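Local coordinates for protein glucose-6-phosphate 1-dehydrogenase (Mycobacterium avium, PDB 4LGV) that probably catalyses the NADP-dependent oxidation of glucose 6-phosphate to 6-phosphogluconolactone, the first step of the pentose phosphate pathway, at residues L153-F165 / V182-F194. Sequence-based numbering, arbitrary orientation. Where two conformers were deposited one is given.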
loop_
_atom_site.group_PDB
_atom_site.type_symbol
_atom_site.label_atom_id
_atom_site.label_comp_id
_atom_site.label_asym_id
_atom_site.label_seq_id
_atom_site.Cartn_x
_atom_site.Cartn_y
_atom_site.Cartn_z
ATOM N N LEU A 153 55.951 1.201 4.538
ATOM C CA LEU A 153 55.469 -0.129 4.108
ATOM C C LEU A 153 53.959 -0.228 3.922
ATOM O O LEU A 153 53.437 -1.315 3.816
ATOM C CB LEU A 153 55.926 -1.176 5.123
ATOM C CG LEU A 153 57.426 -1.535 5.102
ATOM C CD1 LEU A 153 57.818 -2.476 6.241
ATOM C CD2 LEU A 153 57.785 -2.141 3.747
ATOM N N LEU A 154 53.270 0.901 3.821
ATOM C CA LEU A 154 51.787 0.931 3.763
ATOM C C LEU A 154 51.154 1.293 2.408
ATOM O O LEU A 154 49.950 1.142 2.238
ATOM C CB LEU A 154 51.242 1.859 4.856
ATOM C CG LEU A 154 51.488 1.348 6.282
ATOM C CD1 LEU A 154 51.001 2.380 7.282
ATOM C CD2 LEU A 154 50.804 0.010 6.549
ATOM N N GLU A 155 51.957 1.741 1.459
ATOM C CA GLU A 155 51.482 2.049 0.116
ATOM C C GLU A 155 51.021 0.723 -0.462
ATOM O O GLU A 155 51.722 -0.290 -0.396
ATOM C CB GLU A 155 52.577 2.704 -0.765
ATOM N N ARG A 156 49.799 0.722 -0.942
ATOM C CA ARG A 156 49.215 -0.473 -1.552
ATOM C C ARG A 156 48.974 -1.595 -0.576
ATOM O O ARG A 156 48.799 -2.748 -0.975
ATOM C CB ARG A 156 50.060 -1.011 -2.729
ATOM C CG ARG A 156 49.796 -0.281 -4.039
ATOM C CD ARG A 156 50.837 -0.672 -5.064
ATOM N NE ARG A 156 52.121 -0.666 -4.399
ATOM C CZ ARG A 156 53.192 -1.304 -4.837
ATOM N NH1 ARG A 156 53.151 -2.029 -5.962
ATOM N NH2 ARG A 156 54.307 -1.219 -4.133
ATOM N N ALA A 157 48.988 -1.265 0.703
ATOM C CA ALA A 157 48.735 -2.251 1.718
ATOM C C ALA A 157 47.299 -2.175 2.209
ATOM O O ALA A 157 46.616 -1.188 2.009
ATOM C CB ALA A 157 49.691 -2.088 2.885
ATOM N N ARG A 158 46.868 -3.257 2.834
ATOM C CA ARG A 158 45.723 -3.239 3.718
ATOM C C ARG A 158 46.158 -3.804 5.062
ATOM O O ARG A 158 47.127 -4.557 5.131
ATOM C CB ARG A 158 44.575 -4.058 3.153
ATOM C CG ARG A 158 44.033 -3.499 1.838
ATOM C CD ARG A 158 42.772 -4.237 1.392
ATOM N NE ARG A 158 42.425 -3.845 0.039
ATOM C CZ ARG A 158 42.784 -4.493 -1.065
ATOM N NH1 ARG A 158 43.511 -5.624 -1.018
ATOM N NH2 ARG A 158 42.387 -4.009 -2.238
ATOM N N VAL A 159 45.408 -3.476 6.106
ATOM C CA VAL A 159 45.687 -3.943 7.450
ATOM C C VAL A 159 44.401 -4.524 8.028
ATOM O O VAL A 159 43.362 -3.834 8.124
ATOM C CB VAL A 159 46.149 -2.798 8.335
ATOM C CG1 VAL A 159 46.430 -3.266 9.754
ATOM C CG2 VAL A 159 47.387 -2.181 7.741
ATOM N N ALA A 160 44.477 -5.796 8.413
ATOM C CA ALA A 160 43.343 -6.464 9.032
ATOM C C ALA A 160 43.635 -6.605 10.516
ATOM O O ALA A 160 44.644 -7.217 10.906
ATOM C CB ALA A 160 43.138 -7.797 8.394
ATOM N N VAL A 161 42.756 -6.062 11.344
ATOM C CA VAL A 161 42.935 -6.099 12.787
ATOM C C VAL A 161 41.966 -7.034 13.462
ATOM O O VAL A 161 40.735 -6.950 13.247
ATOM C CB VAL A 161 42.829 -4.677 13.458
ATOM C CG1 VAL A 161 44.002 -3.858 13.047
ATOM C CG2 VAL A 161 41.575 -3.952 13.067
ATOM N N GLU A 162 42.499 -7.916 14.307
ATOM C CA GLU A 162 41.615 -8.829 15.058
ATOM C C GLU A 162 40.856 -8.115 16.132
ATOM O O GLU A 162 41.380 -7.259 16.791
ATOM C CB GLU A 162 42.412 -9.981 15.717
ATOM C CG GLU A 162 42.531 -11.196 14.825
ATOM C CD GLU A 162 41.184 -11.780 14.506
ATOM O OE1 GLU A 162 41.036 -12.450 13.465
ATOM O OE2 GLU A 162 40.253 -11.572 15.283
ATOM N N LYS A 163 39.620 -8.509 16.331
ATOM C CA LYS A 163 38.834 -8.087 17.474
ATOM C C LYS A 163 39.564 -8.378 18.802
ATOM O O LYS A 163 40.210 -9.405 18.913
ATOM C CB LYS A 163 37.570 -8.938 17.396
ATOM C CG LYS A 163 36.589 -8.876 18.527
ATOM C CD LYS A 163 35.363 -9.629 18.040
ATOM C CE LYS A 163 34.355 -10.058 19.106
ATOM N NZ LYS A 163 33.072 -10.403 18.410
ATOM N N PRO A 164 39.419 -7.526 19.824
ATOM C CA PRO A 164 38.595 -6.324 19.855
ATOM C C PRO A 164 39.314 -5.126 19.265
ATOM O O PRO A 164 40.555 -5.090 19.228
ATOM C CB PRO A 164 38.343 -6.105 21.348
ATOM C CG PRO A 164 39.584 -6.641 21.997
ATOM C CD PRO A 164 39.945 -7.852 21.166
ATOM N N PHE A 165 38.524 -4.193 18.774
ATOM C CA PHE A 165 39.010 -2.911 18.297
ATOM C C PHE A 165 38.207 -1.842 19.031
ATOM O O PHE A 165 37.503 -1.071 18.412
ATOM C CB PHE A 165 38.886 -2.760 16.750
ATOM C CG PHE A 165 38.082 -3.838 16.098
ATOM C CD1 PHE A 165 36.688 -3.778 16.073
ATOM C CD2 PHE A 165 38.720 -4.938 15.516
ATOM C CE1 PHE A 165 35.952 -4.809 15.473
ATOM C CE2 PHE A 165 37.984 -5.949 14.925
ATOM C CZ PHE A 165 36.615 -5.889 14.904
ATOM N N VAL A 182 47.380 7.277 9.337
ATOM C CA VAL A 182 48.273 6.713 8.314
ATOM C C VAL A 182 47.588 5.806 7.270
ATOM O O VAL A 182 48.212 5.434 6.281
ATOM C CB VAL A 182 49.458 5.972 8.949
ATOM C CG1 VAL A 182 50.413 6.947 9.672
ATOM C CG2 VAL A 182 48.998 4.905 9.924
ATOM N N LEU A 183 46.333 5.429 7.508
ATOM C CA LEU A 183 45.583 4.574 6.591
ATOM C C LEU A 183 44.282 5.250 6.161
ATOM O O LEU A 183 43.620 5.874 6.965
ATOM C CB LEU A 183 45.235 3.253 7.269
ATOM C CG LEU A 183 46.414 2.350 7.667
ATOM C CD1 LEU A 183 45.983 1.255 8.661
ATOM C CD2 LEU A 183 47.031 1.729 6.441
ATOM N N ASP A 184 43.914 5.066 4.908
ATOM C CA ASP A 184 42.536 5.300 4.481
ATOM C C ASP A 184 41.621 4.242 5.048
ATOM O O ASP A 184 42.049 3.124 5.357
ATOM C CB ASP A 184 42.419 5.276 2.950
ATOM C CG ASP A 184 43.299 6.331 2.277
ATOM O OD1 ASP A 184 43.463 7.432 2.856
ATOM O OD2 ASP A 184 43.840 6.035 1.190
ATOM N N GLU A 185 40.350 4.584 5.149
ATOM C CA GLU A 185 39.330 3.684 5.688
ATOM C C GLU A 185 39.331 2.401 4.897
ATOM O O GLU A 185 39.129 1.362 5.468
ATOM C CB GLU A 185 37.914 4.336 5.647
ATOM C CG GLU A 185 36.755 3.428 6.127
ATOM C CD GLU A 185 36.936 2.883 7.556
ATOM O OE1 GLU A 185 37.707 3.494 8.357
ATOM O OE2 GLU A 185 36.310 1.831 7.876
ATOM N N ASP A 186 39.504 2.482 3.588
ATOM C CA ASP A 186 39.374 1.290 2.760
ATOM C C ASP A 186 40.628 0.372 2.860
ATOM O O ASP A 186 40.672 -0.683 2.257
ATOM C CB ASP A 186 39.039 1.658 1.310
ATOM C CG ASP A 186 40.250 2.294 0.544
ATOM O OD1 ASP A 186 41.330 2.568 1.127
ATOM O OD2 ASP A 186 40.103 2.532 -0.677
ATOM N N GLN A 187 41.633 0.777 3.627
ATOM C CA GLN A 187 42.774 -0.101 3.904
ATOM C C GLN A 187 42.578 -0.802 5.246
ATOM O O GLN A 187 43.417 -1.630 5.634
ATOM C CB GLN A 187 44.077 0.708 3.952
ATOM C CG GLN A 187 44.458 1.393 2.644
ATOM C CD GLN A 187 45.760 2.195 2.811
ATOM O OE1 GLN A 187 45.725 3.349 3.264
ATOM N NE2 GLN A 187 46.879 1.599 2.475
ATOM N N ILE A 188 41.525 -0.414 5.983
ATOM C CA ILE A 188 41.297 -0.962 7.295
ATOM C C ILE A 188 40.206 -2.045 7.266
ATOM O O ILE A 188 39.077 -1.761 6.915
ATOM C CB ILE A 188 40.897 0.118 8.287
ATOM C CG1 ILE A 188 41.977 1.175 8.373
ATOM C CG2 ILE A 188 40.714 -0.465 9.680
ATOM C CD1 ILE A 188 41.523 2.427 9.073
ATOM N N LEU A 189 40.550 -3.250 7.723
ATOM C CA LEU A 189 39.636 -4.370 7.780
ATOM C C LEU A 189 39.512 -4.868 9.217
ATOM O O LEU A 189 40.443 -5.465 9.792
ATOM C CB LEU A 189 40.151 -5.493 6.888
ATOM C CG LEU A 189 40.478 -5.116 5.439
ATOM C CD1 LEU A 189 41.113 -6.264 4.672
ATOM C CD2 LEU A 189 39.246 -4.715 4.741
ATOM N N ARG A 190 38.357 -4.606 9.809
ATOM C CA ARG A 190 38.162 -4.953 11.207
ATOM C C ARG A 190 37.559 -6.351 11.276
ATOM O O ARG A 190 36.402 -6.529 10.936
ATOM C CB ARG A 190 37.276 -3.923 11.882
ATOM C CG ARG A 190 37.814 -2.516 11.706
ATOM C CD ARG A 190 36.915 -1.481 12.352
ATOM N NE ARG A 190 37.474 -0.142 12.193
ATOM C CZ ARG A 190 37.369 0.597 11.084
ATOM N NH1 ARG A 190 36.685 0.183 10.007
ATOM N NH2 ARG A 190 37.920 1.780 11.066
ATOM N N VAL A 191 38.364 -7.335 11.691
ATOM C CA VAL A 191 37.999 -8.735 11.612
ATOM C C VAL A 191 37.187 -9.166 12.839
ATOM O O VAL A 191 37.659 -9.083 14.003
ATOM C CB VAL A 191 39.256 -9.605 11.546
ATOM C CG1 VAL A 191 38.898 -11.069 11.393
ATOM C CG2 VAL A 191 40.182 -9.187 10.383
ATOM N N ASP A 192 35.960 -9.601 12.586
ATOM C CA ASP A 192 35.090 -10.121 13.639
ATOM C C ASP A 192 34.552 -11.433 13.131
ATOM O O ASP A 192 33.769 -11.457 12.188
ATOM C CB ASP A 192 33.957 -9.134 13.935
ATOM C CG ASP A 192 33.033 -9.591 15.080
ATOM O OD1 ASP A 192 32.934 -10.799 15.361
ATOM O OD2 ASP A 192 32.420 -8.711 15.729
ATOM N N HIS A 193 34.996 -12.533 13.746
ATOM C CA HIS A 193 34.670 -13.866 13.247
ATOM C C HIS A 193 33.188 -14.091 13.109
ATOM O O HIS A 193 32.772 -14.752 12.182
ATOM C CB HIS A 193 35.290 -14.932 14.135
ATOM C CG HIS A 193 36.749 -14.740 14.300
ATOM N ND1 HIS A 193 37.463 -15.336 15.308
ATOM C CD2 HIS A 193 37.620 -13.956 13.614
ATOM C CE1 HIS A 193 38.713 -14.929 15.234
ATOM N NE2 HIS A 193 38.837 -14.099 14.213
ATOM N N PHE A 194 32.385 -13.500 14.011
ATOM C CA PHE A 194 30.923 -13.627 13.889
ATOM C C PHE A 194 30.379 -13.145 12.534
ATOM O O PHE A 194 29.516 -13.782 11.956
ATOM C CB PHE A 194 30.195 -12.924 15.002
ATOM C CG PHE A 194 30.305 -13.620 16.329
ATOM C CD1 PHE A 194 29.788 -14.887 16.515
ATOM C CD2 PHE A 194 30.895 -13.009 17.387
ATOM C CE1 PHE A 194 29.887 -15.526 17.735
ATOM C CE2 PHE A 194 31.014 -13.648 18.599
ATOM C CZ PHE A 194 30.506 -14.904 18.795
HETATM O O HOH W 1 30.500 -9.088 17.274
#
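The F165 ring lies with one face over the aliphatic base of R190, whose CB sits 3.7 Å from the ring centroid in a CH-pi contact, while V191 O meets the ring edge. Beyond CB the R190 chain carries its guanidinium away to grip E185 end-on. Strands 158-162 and 188-191 pair in parallel, joined through helix 169-180 as a right-handed beta-alpha-beta crossover at the edge of the Rossmann-like sheet. Backbone hydrogen bonds alternate between them, from V159 N to Q187 O (2.8 Å) through to K163 N and V191 O. At the N-terminal end, Q187 NE2 reaches back to the 154-157 turn, donating to A157 O (2.8 Å) and weakly to L154 O. At the C-terminal end, H193 NE2 points nearly in its ring plane to E162 OE1 (2.8 Å), which also hydrogen-bonds Y133 OH. K163, extended with CG anti to the backbone N (chi1 173°), brings NZ above the D192 carboxylate, 3.1 Å from OD1; F194 N donates to that oxygen from the opposite face, an Asx turn. D250 O also bonds K163 NZ. With N254 at OD2, these bonds fix the D192 carboxylate's rotation where E162-K163-cis-P164 and D192-H193, matching family motifs, probably line the substrate site.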